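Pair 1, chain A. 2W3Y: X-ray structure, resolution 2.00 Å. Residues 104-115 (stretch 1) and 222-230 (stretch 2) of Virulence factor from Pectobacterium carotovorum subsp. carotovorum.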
# COMPACT_ATOMS: atom_id res chain seq x y z
N ALA A 104 11.46 -13.52 3.46
CA ALA A 104 12.55 -13.03 4.28
C ALA A 104 12.12 -12.40 5.61
O ALA A 104 12.73 -12.68 6.65
CB ALA A 104 13.40 -12.04 3.48
N PHE A 105 11.08 -11.56 5.58
CA PHE A 105 10.73 -10.73 6.73
C PHE A 105 9.27 -10.83 7.17
O PHE A 105 8.85 -10.19 8.14
CB PHE A 105 11.03 -9.26 6.43
CG PHE A 105 12.42 -8.99 5.96
CD1 PHE A 105 13.49 -9.02 6.86
CD2 PHE A 105 12.67 -8.67 4.64
CE1 PHE A 105 14.78 -8.75 6.43
CE2 PHE A 105 13.97 -8.41 4.19
CZ PHE A 105 15.02 -8.44 5.09
N PHE A 106 8.48 -11.63 6.47
CA PHE A 106 7.04 -11.62 6.68
C PHE A 106 6.46 -13.02 6.88
O PHE A 106 7.13 -14.03 6.64
CB PHE A 106 6.32 -10.92 5.51
CG PHE A 106 6.66 -9.46 5.36
CD1 PHE A 106 5.80 -8.49 5.85
CD2 PHE A 106 7.82 -9.05 4.72
CE1 PHE A 106 6.11 -7.13 5.73
CE2 PHE A 106 8.14 -7.71 4.59
CZ PHE A 106 7.27 -6.75 5.10
N THR A 107 5.20 -13.06 7.27
CA THR A 107 4.52 -14.33 7.49
C THR A 107 3.12 -14.25 6.86
O THR A 107 2.75 -13.20 6.33
CB THR A 107 4.52 -14.69 9.00
OG1 THR A 107 4.02 -16.02 9.18
CG2 THR A 107 3.73 -13.69 9.83
N ASP A 108 2.37 -15.35 6.92
CA ASP A 108 1.05 -15.48 6.28
C ASP A 108 0.99 -14.82 4.90
O ASP A 108 0.21 -13.88 4.67
CB ASP A 108 -0.06 -14.94 7.19
CG ASP A 108 -0.24 -15.76 8.46
OD1 ASP A 108 0.00 -17.00 8.44
OD2 ASP A 108 -0.62 -15.17 9.48
N PRO A 109 1.80 -15.32 3.96
CA PRO A 109 1.80 -14.68 2.63
C PRO A 109 0.42 -14.76 1.95
O PRO A 109 -0.30 -15.75 2.11
CB PRO A 109 2.84 -15.50 1.84
CG PRO A 109 2.97 -16.80 2.59
CD PRO A 109 2.72 -16.47 4.02
N ILE A 110 0.05 -13.70 1.24
CA ILE A 110 -1.16 -13.74 0.43
C ILE A 110 -0.82 -13.45 -1.04
O ILE A 110 0.16 -12.78 -1.34
CB ILE A 110 -2.33 -12.84 0.99
CG1 ILE A 110 -1.95 -11.36 1.03
CG2 ILE A 110 -2.78 -13.30 2.39
CD1 ILE A 110 -2.20 -10.64 -0.26
N LYS A 111 -1.64 -13.97 -1.94
CA LYS A 111 -1.45 -13.80 -3.38
C LYS A 111 -2.77 -14.04 -4.11
O LYS A 111 -3.78 -14.36 -3.47
CB LYS A 111 -0.33 -14.74 -3.91
CG LYS A 111 -0.46 -16.19 -3.46
CD LYS A 111 0.42 -17.13 -4.27
CE LYS A 111 0.15 -18.60 -3.94
NZ LYS A 111 -1.21 -19.03 -4.39
N GLY A 112 -2.77 -13.89 -5.43
CA GLY A 112 -3.95 -14.20 -6.24
C GLY A 112 -4.85 -13.00 -6.49
O GLY A 112 -4.57 -11.89 -6.04
N GLU A 113 -5.94 -13.23 -7.22
CA GLU A 113 -6.84 -12.12 -7.56
C GLU A 113 -7.92 -11.90 -6.51
O GLU A 113 -8.41 -12.84 -5.88
CB GLU A 113 -7.47 -12.31 -8.96
CG GLU A 113 -7.98 -10.98 -9.57
CD GLU A 113 -8.34 -11.05 -11.05
OE1 GLU A 113 -9.04 -12.03 -11.46
OE2 GLU A 113 -7.95 -10.11 -11.79
N GLN A 114 -8.27 -10.63 -6.32
CA GLN A 114 -9.49 -10.27 -5.62
C GLN A 114 -10.32 -9.40 -6.54
O GLN A 114 -9.81 -8.85 -7.52
CB GLN A 114 -9.18 -9.53 -4.31
CG GLN A 114 -8.44 -10.38 -3.28
CD GLN A 114 -9.24 -11.58 -2.80
OE1 GLN A 114 -10.47 -11.59 -2.85
NE2 GLN A 114 -8.53 -12.60 -2.33
N ASN A 115 -11.60 -9.28 -6.23
CA ASN A 115 -12.49 -8.51 -7.07
C ASN A 115 -13.30 -7.51 -6.27
O ASN A 115 -13.83 -7.84 -5.19
CB ASN A 115 -13.41 -9.45 -7.86
CG ASN A 115 -12.69 -10.12 -9.02
OD1 ASN A 115 -12.55 -9.54 -10.09
ND2 ASN A 115 -12.25 -11.34 -8.80
N ASP A 222 -5.09 -7.65 -8.67
CA ASP A 222 -4.04 -8.62 -8.35
C ASP A 222 -3.41 -8.25 -7.01
O ASP A 222 -3.14 -7.07 -6.77
CB ASP A 222 -2.95 -8.59 -9.40
CG ASP A 222 -3.43 -9.02 -10.76
OD1 ASP A 222 -4.08 -10.09 -10.86
OD2 ASP A 222 -3.15 -8.29 -11.74
N THR A 223 -3.17 -9.24 -6.15
CA THR A 223 -2.72 -8.97 -4.79
C THR A 223 -1.46 -9.74 -4.41
O THR A 223 -1.26 -10.90 -4.82
CB THR A 223 -3.85 -9.21 -3.71
OG1 THR A 223 -4.09 -10.61 -3.52
CG2 THR A 223 -5.17 -8.53 -4.09
N VAL A 224 -0.62 -9.10 -3.60
CA VAL A 224 0.56 -9.72 -2.98
C VAL A 224 0.80 -8.99 -1.65
O VAL A 224 0.52 -7.80 -1.52
CB VAL A 224 1.81 -9.74 -3.91
CG1 VAL A 224 2.48 -8.38 -3.99
CG2 VAL A 224 2.83 -10.82 -3.46
N GLY A 225 1.28 -9.73 -0.66
CA GLY A 225 1.50 -9.16 0.65
C GLY A 225 1.78 -10.16 1.75
O GLY A 225 1.78 -11.38 1.52
N GLY A 226 2.02 -9.65 2.95
CA GLY A 226 2.24 -10.50 4.11
C GLY A 226 2.14 -9.70 5.38
O GLY A 226 2.00 -8.48 5.36
N THR A 227 2.22 -10.42 6.50
CA THR A 227 2.19 -9.83 7.84
C THR A 227 3.64 -9.73 8.32
O THR A 227 4.39 -10.69 8.24
CB THR A 227 1.40 -10.75 8.79
OG1 THR A 227 0.06 -10.92 8.29
CG2 THR A 227 1.33 -10.19 10.22
N PHE A 228 4.03 -8.55 8.83
CA PHE A 228 5.39 -8.39 9.36
C PHE A 228 5.59 -9.10 10.70
O PHE A 228 4.71 -9.11 11.54
CB PHE A 228 5.80 -6.92 9.47
CG PHE A 228 7.23 -6.73 9.91
CD1 PHE A 228 8.28 -7.10 9.09
CD2 PHE A 228 7.52 -6.18 11.16
CE1 PHE A 228 9.60 -6.93 9.50
CE2 PHE A 228 8.83 -6.00 11.57
CZ PHE A 228 9.87 -6.37 10.75
N ARG A 229 6.79 -9.66 10.87
CA ARG A 229 7.18 -10.36 12.09
C ARG A 229 7.56 -9.35 13.17
O ARG A 229 8.73 -9.27 13.58
CB ARG A 229 8.36 -11.30 11.79
CG ARG A 229 8.04 -12.41 10.82
CD ARG A 229 9.03 -13.55 10.99
NE ARG A 229 10.04 -13.57 9.95
CZ ARG A 229 11.21 -14.19 10.05
NH1 ARG A 229 11.56 -14.82 11.17
NH2 ARG A 229 12.06 -14.15 9.04
N ILE A 230 6.58 -8.59 13.63
CA ILE A 230 6.82 -7.51 14.60
C ILE A 230 7.25 -8.02 15.99
O ILE A 230 8.05 -7.38 16.68
CB ILE A 230 5.58 -6.54 14.70
CG1 ILE A 230 5.93 -5.25 15.43
CG2 ILE A 230 4.36 -7.24 15.31
CD1 ILE A 230 6.85 -4.30 14.66
O HOH W 1 -0.78 -11.61 5.85
O HOH W 2 -1.57 -12.65 9.71
O HOH W 3 -5.67 -11.97 -1.83

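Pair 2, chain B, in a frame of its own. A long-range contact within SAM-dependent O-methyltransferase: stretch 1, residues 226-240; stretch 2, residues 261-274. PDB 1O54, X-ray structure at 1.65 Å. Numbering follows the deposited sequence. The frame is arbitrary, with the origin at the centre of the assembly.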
# COMPACT_ATOMS: atom_id res chain seq x y z
N LEU B 226 -9.92 -3.31 -25.60
CA LEU B 226 -10.72 -4.41 -25.05
C LEU B 226 -12.23 -4.13 -25.14
O LEU B 226 -13.04 -5.02 -25.45
CB LEU B 226 -10.33 -4.70 -23.58
CG LEU B 226 -8.98 -5.39 -23.40
CD1 LEU B 226 -8.59 -5.36 -21.95
CD2 LEU B 226 -8.98 -6.86 -23.85
N GLN B 227 -12.60 -2.88 -24.86
CA GLN B 227 -13.99 -2.49 -24.81
C GLN B 227 -14.60 -2.41 -26.20
O GLN B 227 -15.82 -2.39 -26.32
CB GLN B 227 -14.16 -1.21 -23.96
CG GLN B 227 -13.95 -1.64 -22.49
CD GLN B 227 -13.89 -0.54 -21.47
OE1 GLN B 227 -13.99 0.63 -21.82
NE2 GLN B 227 -13.71 -0.93 -20.18
N GLU B 228 -13.79 -2.41 -27.24
CA GLU B 228 -14.30 -2.45 -28.61
C GLU B 228 -14.68 -3.87 -29.05
O GLU B 228 -15.38 -4.02 -30.04
CB GLU B 228 -13.26 -1.87 -29.57
CG GLU B 228 -13.07 -0.38 -29.35
CD GLU B 228 -11.88 0.21 -30.09
OE1 GLU B 228 -11.20 -0.50 -30.86
OE2 GLU B 228 -11.64 1.43 -29.88
N LEU B 229 -14.20 -4.89 -28.32
CA LEU B 229 -14.35 -6.30 -28.71
C LEU B 229 -15.24 -7.06 -27.72
O LEU B 229 -15.58 -6.52 -26.65
CB LEU B 229 -12.97 -6.96 -28.76
CG LEU B 229 -12.09 -6.64 -29.96
CD1 LEU B 229 -10.69 -7.03 -29.62
CD2 LEU B 229 -12.57 -7.39 -31.16
N PRO B 230 -15.69 -8.27 -28.08
CA PRO B 230 -16.52 -9.06 -27.17
C PRO B 230 -15.72 -9.70 -26.00
O PRO B 230 -15.37 -10.89 -26.02
CB PRO B 230 -17.17 -10.10 -28.10
CG PRO B 230 -16.96 -9.59 -29.46
CD PRO B 230 -15.60 -8.93 -29.39
N PHE B 231 -15.52 -8.86 -25.00
CA PHE B 231 -14.84 -9.20 -23.75
C PHE B 231 -15.70 -8.71 -22.60
O PHE B 231 -16.29 -7.59 -22.67
CB PHE B 231 -13.51 -8.49 -23.67
CG PHE B 231 -12.37 -9.16 -24.43
CD1 PHE B 231 -11.79 -8.54 -25.54
CD2 PHE B 231 -11.89 -10.39 -24.02
CE1 PHE B 231 -10.73 -9.14 -26.21
CE2 PHE B 231 -10.83 -10.99 -24.69
CZ PHE B 231 -10.24 -10.36 -25.77
N ILE B 232 -15.80 -9.53 -21.55
CA ILE B 232 -16.51 -9.15 -20.33
C ILE B 232 -15.59 -9.38 -19.15
O ILE B 232 -14.45 -9.89 -19.31
CB ILE B 232 -17.85 -9.93 -20.21
CG1 ILE B 232 -17.57 -11.42 -20.04
CG2 ILE B 232 -18.75 -9.63 -21.43
CD1 ILE B 232 -18.79 -12.19 -19.57
N ARG B 233 -16.09 -9.05 -17.93
CA ARG B 233 -15.33 -9.27 -16.69
C ARG B 233 -13.94 -8.64 -16.83
O ARG B 233 -12.92 -9.22 -16.45
CB ARG B 233 -15.26 -10.76 -16.33
CG ARG B 233 -16.62 -11.41 -16.08
CD ARG B 233 -16.50 -12.88 -15.68
NE ARG B 233 -16.32 -13.02 -14.24
CZ ARG B 233 -15.99 -14.14 -13.62
NH1 ARG B 233 -15.78 -15.26 -14.28
NH2 ARG B 233 -15.89 -14.15 -12.31
N ILE B 234 -13.90 -7.41 -17.34
CA ILE B 234 -12.60 -6.71 -17.49
C ILE B 234 -12.22 -6.16 -16.13
O ILE B 234 -13.02 -5.42 -15.48
CB ILE B 234 -12.68 -5.58 -18.55
CG1 ILE B 234 -12.99 -6.16 -19.92
CG2 ILE B 234 -11.35 -4.82 -18.62
CD1 ILE B 234 -13.44 -5.17 -20.91
N GLU B 235 -11.01 -6.48 -15.71
CA GLU B 235 -10.47 -6.02 -14.42
C GLU B 235 -9.03 -5.56 -14.56
O GLU B 235 -8.30 -6.02 -15.41
CB GLU B 235 -10.50 -7.13 -13.41
CG GLU B 235 -11.90 -7.70 -13.13
CD GLU B 235 -11.98 -8.59 -11.90
OE1 GLU B 235 -10.94 -8.99 -11.31
OE2 GLU B 235 -13.14 -8.95 -11.55
N VAL B 236 -8.66 -4.61 -13.71
CA VAL B 236 -7.30 -4.09 -13.66
C VAL B 236 -6.82 -4.14 -12.20
O VAL B 236 -7.50 -3.62 -11.31
CB VAL B 236 -7.26 -2.62 -14.17
CG1 VAL B 236 -5.86 -2.04 -14.02
CG2 VAL B 236 -7.76 -2.49 -15.58
N TRP B 237 -5.67 -4.75 -11.98
CA TRP B 237 -5.11 -4.98 -10.64
C TRP B 237 -3.67 -4.48 -10.57
O TRP B 237 -2.90 -4.57 -11.54
CB TRP B 237 -5.15 -6.48 -10.30
CG TRP B 237 -6.50 -6.97 -10.03
CD1 TRP B 237 -7.39 -7.55 -10.91
CD2 TRP B 237 -7.17 -6.94 -8.76
NE1 TRP B 237 -8.57 -7.85 -10.26
CE2 TRP B 237 -8.45 -7.50 -8.95
CE3 TRP B 237 -6.82 -6.49 -7.49
CZ2 TRP B 237 -9.38 -7.63 -7.89
CZ3 TRP B 237 -7.72 -6.63 -6.44
CH2 TRP B 237 -8.99 -7.17 -6.65
N GLU B 238 -3.29 -3.99 -9.39
CA GLU B 238 -1.90 -3.86 -9.04
C GLU B 238 -1.69 -4.45 -7.65
O GLU B 238 -2.64 -4.48 -6.83
CB GLU B 238 -1.44 -2.39 -9.06
CG GLU B 238 -1.81 -1.63 -7.83
CD GLU B 238 -1.39 -0.15 -7.87
OE1 GLU B 238 -0.26 0.19 -8.27
OE2 GLU B 238 -2.21 0.63 -7.44
N SER B 239 -0.49 -4.90 -7.38
CA SER B 239 -0.18 -5.39 -6.04
C SER B 239 1.09 -4.74 -5.51
O SER B 239 2.03 -4.40 -6.29
CB SER B 239 0.01 -6.89 -6.05
OG SER B 239 1.15 -7.26 -6.79
N LEU B 240 1.12 -4.55 -4.18
CA LEU B 240 2.29 -4.13 -3.44
C LEU B 240 2.59 -5.23 -2.45
O LEU B 240 1.72 -5.60 -1.65
CB LEU B 240 2.05 -2.81 -2.67
N THR B 261 5.75 -2.97 -10.31
CA THR B 261 6.21 -3.83 -11.40
C THR B 261 5.34 -3.56 -12.64
O THR B 261 5.85 -3.05 -13.67
CB THR B 261 6.12 -5.30 -11.01
OG1 THR B 261 4.84 -5.60 -10.42
CG2 THR B 261 7.13 -5.63 -9.95
N ALA B 262 4.04 -3.82 -12.51
CA ALA B 262 3.13 -3.76 -13.65
C ALA B 262 1.66 -3.67 -13.25
O ALA B 262 1.24 -4.23 -12.24
CB ALA B 262 3.34 -5.02 -14.53
N TYR B 263 0.86 -2.98 -14.07
CA TYR B 263 -0.59 -3.03 -14.00
C TYR B 263 -0.99 -4.29 -14.75
O TYR B 263 -0.48 -4.55 -15.82
CB TYR B 263 -1.22 -1.81 -14.66
CG TYR B 263 -0.81 -0.53 -13.95
CD1 TYR B 263 0.21 0.27 -14.43
CD2 TYR B 263 -1.42 -0.17 -12.75
CE1 TYR B 263 0.58 1.43 -13.76
CE2 TYR B 263 -1.03 0.99 -12.07
CZ TYR B 263 -0.05 1.78 -12.59
OH TYR B 263 0.35 2.95 -11.96
N MET B 264 -1.86 -5.09 -14.14
CA MET B 264 -2.33 -6.32 -14.74
C MET B 264 -3.77 -6.16 -15.20
O MET B 264 -4.62 -5.76 -14.39
CB MET B 264 -2.27 -7.43 -13.71
CG MET B 264 -0.87 -7.66 -13.21
SD MET B 264 -0.73 -8.82 -11.82
CE MET B 264 -1.26 -7.77 -10.41
N ILE B 265 -4.04 -6.51 -16.44
CA ILE B 265 -5.38 -6.37 -17.01
C ILE B 265 -5.89 -7.72 -17.43
O ILE B 265 -5.16 -8.45 -18.09
CB ILE B 265 -5.35 -5.43 -18.23
CG1 ILE B 265 -4.72 -4.05 -17.89
CG2 ILE B 265 -6.75 -5.24 -18.78
CD1 ILE B 265 -4.42 -3.21 -19.10
N PHE B 266 -7.13 -8.03 -17.05
CA PHE B 266 -7.74 -9.32 -17.36
C PHE B 266 -9.06 -9.10 -18.06
O PHE B 266 -9.74 -8.11 -17.84
CB PHE B 266 -8.02 -10.03 -16.03
CG PHE B 266 -6.78 -10.27 -15.20
CD1 PHE B 266 -6.37 -9.33 -14.27
CD2 PHE B 266 -6.02 -11.39 -15.35
CE1 PHE B 266 -5.20 -9.52 -13.50
CE2 PHE B 266 -4.86 -11.60 -14.58
CZ PHE B 266 -4.46 -10.64 -13.67
N ALA B 267 -9.46 -10.07 -18.89
CA ALA B 267 -10.74 -10.05 -19.57
C ALA B 267 -11.10 -11.49 -19.97
O ALA B 267 -10.23 -12.36 -20.06
CB ALA B 267 -10.66 -9.17 -20.77
N THR B 268 -12.39 -11.72 -20.16
CA THR B 268 -12.92 -13.02 -20.58
C THR B 268 -13.59 -12.88 -21.93
O THR B 268 -14.44 -12.01 -22.08
CB THR B 268 -13.94 -13.47 -19.52
OG1 THR B 268 -13.25 -13.70 -18.27
CG2 THR B 268 -14.58 -14.79 -19.92
N LYS B 269 -13.21 -13.73 -22.87
CA LYS B 269 -13.79 -13.73 -24.20
C LYS B 269 -15.19 -14.29 -24.20
O LYS B 269 -15.46 -15.37 -23.66
CB LYS B 269 -12.93 -14.56 -25.15
CG LYS B 269 -13.42 -14.53 -26.63
CD LYS B 269 -13.32 -15.80 -27.25
CE LYS B 269 -14.00 -15.92 -28.59
NZ LYS B 269 -12.99 -16.14 -29.63
N VAL B 270 -16.08 -13.58 -24.88
CA VAL B 270 -17.40 -14.10 -25.23
C VAL B 270 -17.55 -14.08 -26.75
O VAL B 270 -16.77 -13.43 -27.45
CB VAL B 270 -18.50 -13.34 -24.53
CG1 VAL B 270 -18.38 -13.57 -23.02
CG2 VAL B 270 -18.49 -11.83 -24.89
N CYS B 271 -18.54 -14.79 -27.25
CA CYS B 271 -18.67 -14.95 -28.70
C CYS B 271 -19.15 -13.68 -29.40
O CYS B 271 -18.71 -13.39 -30.50
CB CYS B 271 -19.60 -16.12 -29.03
SG CYS B 271 -18.84 -17.66 -28.45
N ARG B 272 -20.02 -12.93 -28.74
CA ARG B 272 -20.56 -11.73 -29.38
C ARG B 272 -21.19 -10.82 -28.35
O ARG B 272 -21.50 -11.23 -27.24
CB ARG B 272 -21.57 -12.10 -30.48
CG ARG B 272 -22.53 -13.20 -30.11
CD ARG B 272 -23.49 -13.63 -31.22
NE ARG B 272 -24.68 -14.25 -30.64
CZ ARG B 272 -25.72 -14.72 -31.33
NH1 ARG B 272 -25.76 -14.65 -32.66
NH2 ARG B 272 -26.74 -15.26 -30.67
N ARG B 273 -21.37 -9.58 -28.76
CA ARG B 273 -21.86 -8.53 -27.88
C ARG B 273 -23.39 -8.63 -27.80
O ARG B 273 -23.98 -8.39 -26.75
CB ARG B 273 -21.44 -7.14 -28.39
CG ARG B 273 -20.12 -7.13 -29.20
CD ARG B 273 -19.08 -6.12 -28.75
NE ARG B 273 -19.66 -4.86 -28.28
CZ ARG B 273 -19.11 -4.06 -27.36
NH1 ARG B 273 -17.94 -4.38 -26.79
NH2 ARG B 273 -19.74 -2.95 -26.99
N GLU B 274 -24.00 -9.01 -28.92
CA GLU B 274 -25.46 -9.10 -29.03
C GLU B 274 -25.81 -10.25 -29.95
O GLU B 274 -24.98 -10.68 -30.77
CB GLU B 274 -26.03 -7.80 -29.64
CG GLU B 274 -25.83 -6.54 -28.80
CD GLU B 274 -26.57 -6.59 -27.47
OE1 GLU B 274 -27.62 -7.28 -27.39
OE2 GLU B 274 -26.11 -5.94 -26.50
O HOH W 4 -11.95 -11.77 -16.90
O HOH W 5 -14.25 -15.79 -16.73
O HOH W 6 -0.13 2.82 -9.46
O HOH W 7 1.36 -5.39 -9.82
O HOH W 8 3.16 -3.26 -9.04

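What backbone arrangement do the two contacts share? In each, two antiparallel strands pair across a one-residue beta bulge, and 14 central residues superpose with an RMSD of 0.7 Å. The main strand axes approach to 4.7 Å in both, running at 169° in pair 1 and 164° in pair 2. Ahead of the bulge, Thr A107 matches Ile B232 and Thr A227 matches Thr B268, and each pair closes a two-bond ring: Thr A107 N to Thr A227 O is 2.7 Å and Thr A227 N to Thr A107 O is 2.8 Å, against 2.9 Å both for Ile B232 N to Thr B268 O and for Thr B268 N to Ile B232 O. Beyond it, Ile A110 N bonds Gly A225 O at 2.9 Å and Glu B235 N bonds Phe B266 O at 3.0 Å. The return bond differs: Gly A225 N to Ile A110 O is weak at 3.3 Å, whereas Phe B266 N to Glu B235 O is 2.8 Å.

How does the corner inside the bulge hold its shape? Asp A108 and Arg B233 match, and both have positive phi and psi, 40/62 and 52/46, which turn the chain before the next strand. A water then spans the same gap in each pair. Water 1 donates to Asp A108 O (2.7 Å) and hydrogen-bonds Thr A227 OG1 (2.7 Å); water 4 donates to Arg B233 O (2.8 Å) and hydrogen-bonds Thr B268 OG1 (2.7 Å). The corner side chains, though opposite in charge, each reach the same threonine through a second water: water 2 donates to Asp A108 OD2, while water 5 accepts a weak bond from Arg B233 NH1.

What fills the space beside the matched phenylalanines? Phe A106 and Phe B231 nearly coincide, both with chi1 in m, but their neighbours differ. Gly A226 leaves room where an ideal CB would sit tightly, 3.1 Å from Phe A106 CB, and the edge of Phe A228 turns toward the face of the Phe A106 ring, with centroids 5.6 Å apart. In pair 2 the glycine's match is Ala B267, whose CB packs 3.7 Å from Phe B231 CD2 and 3.9 Å from Ile B234 CG1. Lys B269 takes the place of Phe A228, its CB lying 4.2 Å from Phe B231 CE2, so the CB contact is kept, at 3.8 Å from Phe A228 CB to Phe A106 CE1 in pair 1, but Lys B269 brings no aromatic edge to the Phe B231 ring.

How do the side chains beyond the bulge differ? Gly A225 has no side chain, and Ile A110 instead extends toward the next residue on that face, its CD1 3.8 Å from Thr A223 OG1. The match of Gly A225 is Phe B266, whose CE1 packs 3.9 Å from Trp B237 CD1. Met B264, matching Thr A223, adds its CE 4.1 Å from Trp B237 CB. The OG1 of Thr A223 donates to Gly A112 O at 2.9 Å, while its CG2 lies 3.8 Å from Gln A114 CG; the side chain of Met B264 makes apolar contacts here.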